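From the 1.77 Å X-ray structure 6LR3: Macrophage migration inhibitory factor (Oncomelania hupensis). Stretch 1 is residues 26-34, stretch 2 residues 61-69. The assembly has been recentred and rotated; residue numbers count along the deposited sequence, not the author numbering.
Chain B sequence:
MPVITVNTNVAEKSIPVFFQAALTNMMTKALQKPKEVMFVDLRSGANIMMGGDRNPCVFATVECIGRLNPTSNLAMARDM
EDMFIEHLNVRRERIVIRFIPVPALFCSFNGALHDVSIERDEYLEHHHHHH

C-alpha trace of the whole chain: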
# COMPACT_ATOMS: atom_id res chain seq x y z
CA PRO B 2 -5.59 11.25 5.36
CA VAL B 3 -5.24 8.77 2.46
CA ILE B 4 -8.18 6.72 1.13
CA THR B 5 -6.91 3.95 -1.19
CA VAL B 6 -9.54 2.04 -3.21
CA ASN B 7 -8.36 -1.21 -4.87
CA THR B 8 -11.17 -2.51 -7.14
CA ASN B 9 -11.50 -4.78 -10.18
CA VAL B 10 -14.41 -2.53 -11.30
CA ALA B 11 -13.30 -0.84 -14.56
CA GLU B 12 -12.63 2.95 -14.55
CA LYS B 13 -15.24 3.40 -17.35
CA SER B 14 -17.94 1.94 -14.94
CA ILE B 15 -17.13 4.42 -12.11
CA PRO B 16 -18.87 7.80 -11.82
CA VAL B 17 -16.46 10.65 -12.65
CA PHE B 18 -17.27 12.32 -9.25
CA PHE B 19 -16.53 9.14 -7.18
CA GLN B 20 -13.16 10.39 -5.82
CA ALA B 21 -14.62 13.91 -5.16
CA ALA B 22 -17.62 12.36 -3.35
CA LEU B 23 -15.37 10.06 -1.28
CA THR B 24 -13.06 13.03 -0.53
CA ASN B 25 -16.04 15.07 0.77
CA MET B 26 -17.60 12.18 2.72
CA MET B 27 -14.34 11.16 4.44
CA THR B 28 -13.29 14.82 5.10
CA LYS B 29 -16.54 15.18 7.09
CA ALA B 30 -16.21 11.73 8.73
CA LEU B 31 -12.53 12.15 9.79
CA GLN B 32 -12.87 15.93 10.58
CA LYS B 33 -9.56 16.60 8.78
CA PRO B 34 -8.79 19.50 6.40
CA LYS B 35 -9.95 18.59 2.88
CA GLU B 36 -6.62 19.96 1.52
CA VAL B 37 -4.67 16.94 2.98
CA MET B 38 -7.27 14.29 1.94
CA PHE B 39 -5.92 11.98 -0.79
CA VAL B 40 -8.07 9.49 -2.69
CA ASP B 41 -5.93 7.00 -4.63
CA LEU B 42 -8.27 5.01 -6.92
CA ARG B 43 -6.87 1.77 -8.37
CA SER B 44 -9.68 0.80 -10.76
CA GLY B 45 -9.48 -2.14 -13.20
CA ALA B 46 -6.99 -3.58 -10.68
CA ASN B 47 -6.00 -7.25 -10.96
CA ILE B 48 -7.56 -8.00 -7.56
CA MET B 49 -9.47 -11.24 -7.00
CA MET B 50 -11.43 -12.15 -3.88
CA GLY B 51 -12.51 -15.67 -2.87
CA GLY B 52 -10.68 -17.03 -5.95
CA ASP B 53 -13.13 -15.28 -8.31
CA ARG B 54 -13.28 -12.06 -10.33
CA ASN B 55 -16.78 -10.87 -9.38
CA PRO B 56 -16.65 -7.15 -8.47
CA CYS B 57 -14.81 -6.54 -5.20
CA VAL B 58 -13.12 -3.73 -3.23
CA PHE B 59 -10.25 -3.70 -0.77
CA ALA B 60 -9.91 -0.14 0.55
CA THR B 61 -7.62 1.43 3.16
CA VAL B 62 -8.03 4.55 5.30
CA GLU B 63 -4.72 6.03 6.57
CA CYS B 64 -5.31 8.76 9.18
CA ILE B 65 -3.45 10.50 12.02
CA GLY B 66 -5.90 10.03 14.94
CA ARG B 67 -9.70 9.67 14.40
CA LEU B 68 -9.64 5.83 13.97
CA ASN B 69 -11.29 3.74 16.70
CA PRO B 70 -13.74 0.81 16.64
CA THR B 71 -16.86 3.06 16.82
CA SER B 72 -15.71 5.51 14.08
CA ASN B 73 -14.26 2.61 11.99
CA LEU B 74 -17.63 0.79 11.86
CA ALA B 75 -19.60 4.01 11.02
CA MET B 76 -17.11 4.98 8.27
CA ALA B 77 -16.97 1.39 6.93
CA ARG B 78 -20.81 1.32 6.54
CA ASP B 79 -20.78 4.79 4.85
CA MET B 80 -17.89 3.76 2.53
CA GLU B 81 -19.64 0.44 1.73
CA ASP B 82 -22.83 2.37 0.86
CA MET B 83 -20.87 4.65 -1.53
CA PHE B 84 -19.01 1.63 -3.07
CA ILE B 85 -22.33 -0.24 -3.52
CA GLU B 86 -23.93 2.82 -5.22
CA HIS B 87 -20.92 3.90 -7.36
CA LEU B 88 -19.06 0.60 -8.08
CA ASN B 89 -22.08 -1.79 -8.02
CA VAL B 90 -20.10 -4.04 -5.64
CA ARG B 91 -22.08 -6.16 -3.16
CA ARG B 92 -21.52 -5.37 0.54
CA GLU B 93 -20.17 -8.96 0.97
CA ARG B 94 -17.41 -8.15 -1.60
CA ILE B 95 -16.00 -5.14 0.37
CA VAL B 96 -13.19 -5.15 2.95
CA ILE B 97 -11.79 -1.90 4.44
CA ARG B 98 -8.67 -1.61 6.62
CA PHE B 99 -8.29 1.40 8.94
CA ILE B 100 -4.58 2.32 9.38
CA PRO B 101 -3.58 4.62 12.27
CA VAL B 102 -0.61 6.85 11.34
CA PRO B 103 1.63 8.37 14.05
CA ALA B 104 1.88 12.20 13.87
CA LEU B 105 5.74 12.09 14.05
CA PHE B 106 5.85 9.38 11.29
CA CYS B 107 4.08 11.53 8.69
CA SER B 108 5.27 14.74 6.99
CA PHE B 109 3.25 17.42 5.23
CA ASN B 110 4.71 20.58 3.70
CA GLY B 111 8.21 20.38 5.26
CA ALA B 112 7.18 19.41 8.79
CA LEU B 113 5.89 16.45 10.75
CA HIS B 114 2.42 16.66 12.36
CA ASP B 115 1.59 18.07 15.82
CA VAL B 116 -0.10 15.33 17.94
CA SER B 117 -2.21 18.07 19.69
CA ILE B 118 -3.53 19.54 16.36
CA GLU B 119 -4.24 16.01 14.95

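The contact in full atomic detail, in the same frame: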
# COMPACT_ATOMS: atom_id res chain seq x y z
N MET B 26 -16.96 13.01 1.69
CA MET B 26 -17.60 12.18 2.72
C MET B 26 -16.58 11.89 3.81
O MET B 26 -16.92 12.01 5.01
CB MET B 26 -18.16 10.88 2.13
CG MET B 26 -19.03 10.13 3.10
SD MET B 26 -19.43 8.49 2.47
CE MET B 26 -17.88 7.67 2.84
N MET B 27 -15.35 11.56 3.43
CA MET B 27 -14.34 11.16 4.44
C MET B 27 -13.72 12.39 5.08
O MET B 27 -13.30 12.26 6.23
CB MET B 27 -13.27 10.24 3.82
CG MET B 27 -13.85 8.89 3.39
SD MET B 27 -14.61 7.99 4.73
CE MET B 27 -13.14 7.50 5.65
N THR B 28 -13.71 13.56 4.44
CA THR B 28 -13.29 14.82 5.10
C THR B 28 -14.22 15.09 6.27
O THR B 28 -13.73 15.40 7.39
CB THR B 28 -13.31 15.99 4.11
OG1 THR B 28 -12.24 15.72 3.20
CG2 THR B 28 -13.10 17.33 4.78
N LYS B 29 -15.52 14.96 6.03
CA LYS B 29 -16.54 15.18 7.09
C LYS B 29 -16.38 14.12 8.16
O LYS B 29 -16.38 14.46 9.35
CB LYS B 29 -17.95 15.16 6.50
CG LYS B 29 -18.25 16.36 5.62
CD LYS B 29 -19.70 16.40 5.20
CE LYS B 29 -19.97 16.67 3.72
NZ LYS B 29 -19.42 17.98 3.28
N ALA B 30 -16.27 12.84 7.77
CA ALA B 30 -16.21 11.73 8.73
C ALA B 30 -14.97 11.84 9.61
O ALA B 30 -15.09 11.61 10.81
CB ALA B 30 -16.28 10.40 8.01
N LEU B 31 -13.81 12.14 9.04
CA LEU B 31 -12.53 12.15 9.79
C LEU B 31 -12.28 13.52 10.43
O LEU B 31 -11.35 13.61 11.21
CB LEU B 31 -11.38 11.80 8.84
CG LEU B 31 -11.43 10.35 8.35
CD1 LEU B 31 -10.42 10.09 7.25
CD2 LEU B 31 -11.17 9.37 9.48
N GLN B 32 -13.09 14.54 10.08
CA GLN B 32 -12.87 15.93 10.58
C GLN B 32 -11.41 16.30 10.41
O GLN B 32 -10.74 16.74 11.38
CB GLN B 32 -13.31 16.02 12.05
CG GLN B 32 -14.79 15.75 12.24
CD GLN B 32 -15.57 16.97 11.90
OE1 GLN B 32 -15.56 17.94 12.69
NE2 GLN B 32 -16.24 16.94 10.73
N LYS B 33 -10.92 16.19 9.18
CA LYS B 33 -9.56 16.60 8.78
C LYS B 33 -9.72 17.63 7.68
O LYS B 33 -10.73 17.63 6.96
CB LYS B 33 -8.78 15.38 8.29
CG LYS B 33 -8.38 14.42 9.39
CD LYS B 33 -7.24 14.99 10.22
CE LYS B 33 -6.77 13.97 11.21
NZ LYS B 33 -5.65 14.51 11.99
N PRO B 34 -8.72 18.51 7.47
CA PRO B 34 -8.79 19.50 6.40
C PRO B 34 -8.89 18.75 5.07
O PRO B 34 -8.11 17.84 4.82
CB PRO B 34 -7.51 20.30 6.52
CG PRO B 34 -7.07 20.08 7.96
CD PRO B 34 -7.49 18.66 8.28
N THR B 61 -8.34 1.07 1.94
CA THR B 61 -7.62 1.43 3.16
C THR B 61 -7.86 2.90 3.47
O THR B 61 -7.97 3.74 2.57
CB THR B 61 -6.13 1.06 3.10
OG1 THR B 61 -5.48 1.86 2.12
CG2 THR B 61 -5.91 -0.41 2.80
N VAL B 62 -7.88 3.19 4.76
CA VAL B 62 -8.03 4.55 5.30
C VAL B 62 -6.85 4.80 6.23
O VAL B 62 -6.78 4.18 7.25
CB VAL B 62 -9.36 4.71 6.04
CG1 VAL B 62 -9.48 6.10 6.64
CG2 VAL B 62 -10.53 4.39 5.11
N GLU B 63 -5.90 5.61 5.78
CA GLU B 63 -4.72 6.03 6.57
C GLU B 63 -5.05 7.39 7.18
O GLU B 63 -5.40 8.31 6.44
CB GLU B 63 -3.48 6.07 5.71
CG GLU B 63 -3.01 4.70 5.23
CD GLU B 63 -1.97 4.76 4.13
OE1 GLU B 63 -2.38 4.82 2.96
OE2 GLU B 63 -0.74 4.81 4.45
N CYS B 64 -4.95 7.51 8.49
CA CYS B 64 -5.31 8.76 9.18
C CYS B 64 -4.49 8.91 10.45
O CYS B 64 -4.29 7.91 11.14
CB CYS B 64 -6.80 8.80 9.48
SG CYS B 64 -7.38 10.44 9.99
N ILE B 65 -4.05 10.12 10.73
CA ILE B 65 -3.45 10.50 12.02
C ILE B 65 -4.62 10.78 12.97
O ILE B 65 -5.42 11.69 12.68
CB ILE B 65 -2.53 11.72 11.87
CG1 ILE B 65 -1.42 11.46 10.84
CG2 ILE B 65 -1.95 12.10 13.25
CD1 ILE B 65 -0.69 12.75 10.44
N GLY B 66 -4.75 9.99 14.03
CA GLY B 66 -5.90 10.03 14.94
C GLY B 66 -7.19 9.56 14.28
O GLY B 66 -7.12 8.99 13.20
N ARG B 67 -8.32 9.81 14.93
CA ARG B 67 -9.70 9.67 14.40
C ARG B 67 -10.16 8.22 14.29
O ARG B 67 -11.37 8.02 14.26
CB ARG B 67 -9.84 10.33 13.03
CG ARG B 67 -9.40 11.78 13.01
CD ARG B 67 -10.30 12.62 13.91
NE ARG B 67 -10.07 13.99 13.52
CZ ARG B 67 -9.13 14.78 14.02
NH1 ARG B 67 -8.34 14.37 14.99
NH2 ARG B 67 -8.97 16.00 13.52
N LEU B 68 -9.26 7.24 14.19
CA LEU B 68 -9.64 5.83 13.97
C LEU B 68 -9.78 5.11 15.31
O LEU B 68 -8.84 5.09 16.12
CB LEU B 68 -8.59 5.17 13.09
CG LEU B 68 -8.31 5.88 11.79
CD1 LEU B 68 -7.29 5.09 10.97
CD2 LEU B 68 -9.59 6.09 11.00
N ASN B 69 -10.95 4.50 15.48
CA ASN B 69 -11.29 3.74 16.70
C ASN B 69 -12.45 2.84 16.31
O ASN B 69 -13.05 3.04 15.26
CB ASN B 69 -11.60 4.69 17.85
CG ASN B 69 -12.80 5.56 17.57
OD1 ASN B 69 -13.92 5.08 17.52
ND2 ASN B 69 -12.58 6.84 17.35

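The strongest links run from the Arg-67 guanidinium to the carbonyls of Leu-31, the last helical residue, and Gln-32, just past it. Arg-67 NE donates to Leu-31 O at 2.7 Å with a bent N-H...O angle of 131°, whereas Arg-67 NH2 reaches Gln-32 O at 2.9 Å and 174°, nearly linear. Both oxygens lie near the guanidinium plane, as suits its in-plane N-H groups. Gln-32 leaves helical geometry with positive phi (48°), and the carbonyls here are taken up by a side chain from the other stretch.

Lys-33 covers one face of the guanidinium, its CE 3.8 Å from Arg-67 CZ. The two cationic ends are close, with Lys-33 NZ 3.9 Å from Arg-67 NH2, but Lys-33 NZ also makes a weak hydrogen bond to Ile-65 O (2.9 Å) and is bonded elsewhere in the structure.

Beneath this polar end, helix 26-31 crosses strand 61-64, which begins earlier in the chain, at 49°, with axes 11.6 Å apart at closest approach, so side chains fill the gap. Leu-31 is central: its CD1 lies 4.1 Å from Val-62 CG1, and its CD2 lies 4.0 Å from Cys-64 SG and 3.9 Å from Leu-68 CD2. One helical turn earlier, Met-27 CE meets Val-62 CG1 at 4.0 Å. The CA-to-CB bonds of Val-62 and Cys-64 point toward the other stretch, that of the intervening Glu-63 away, following strand alternation.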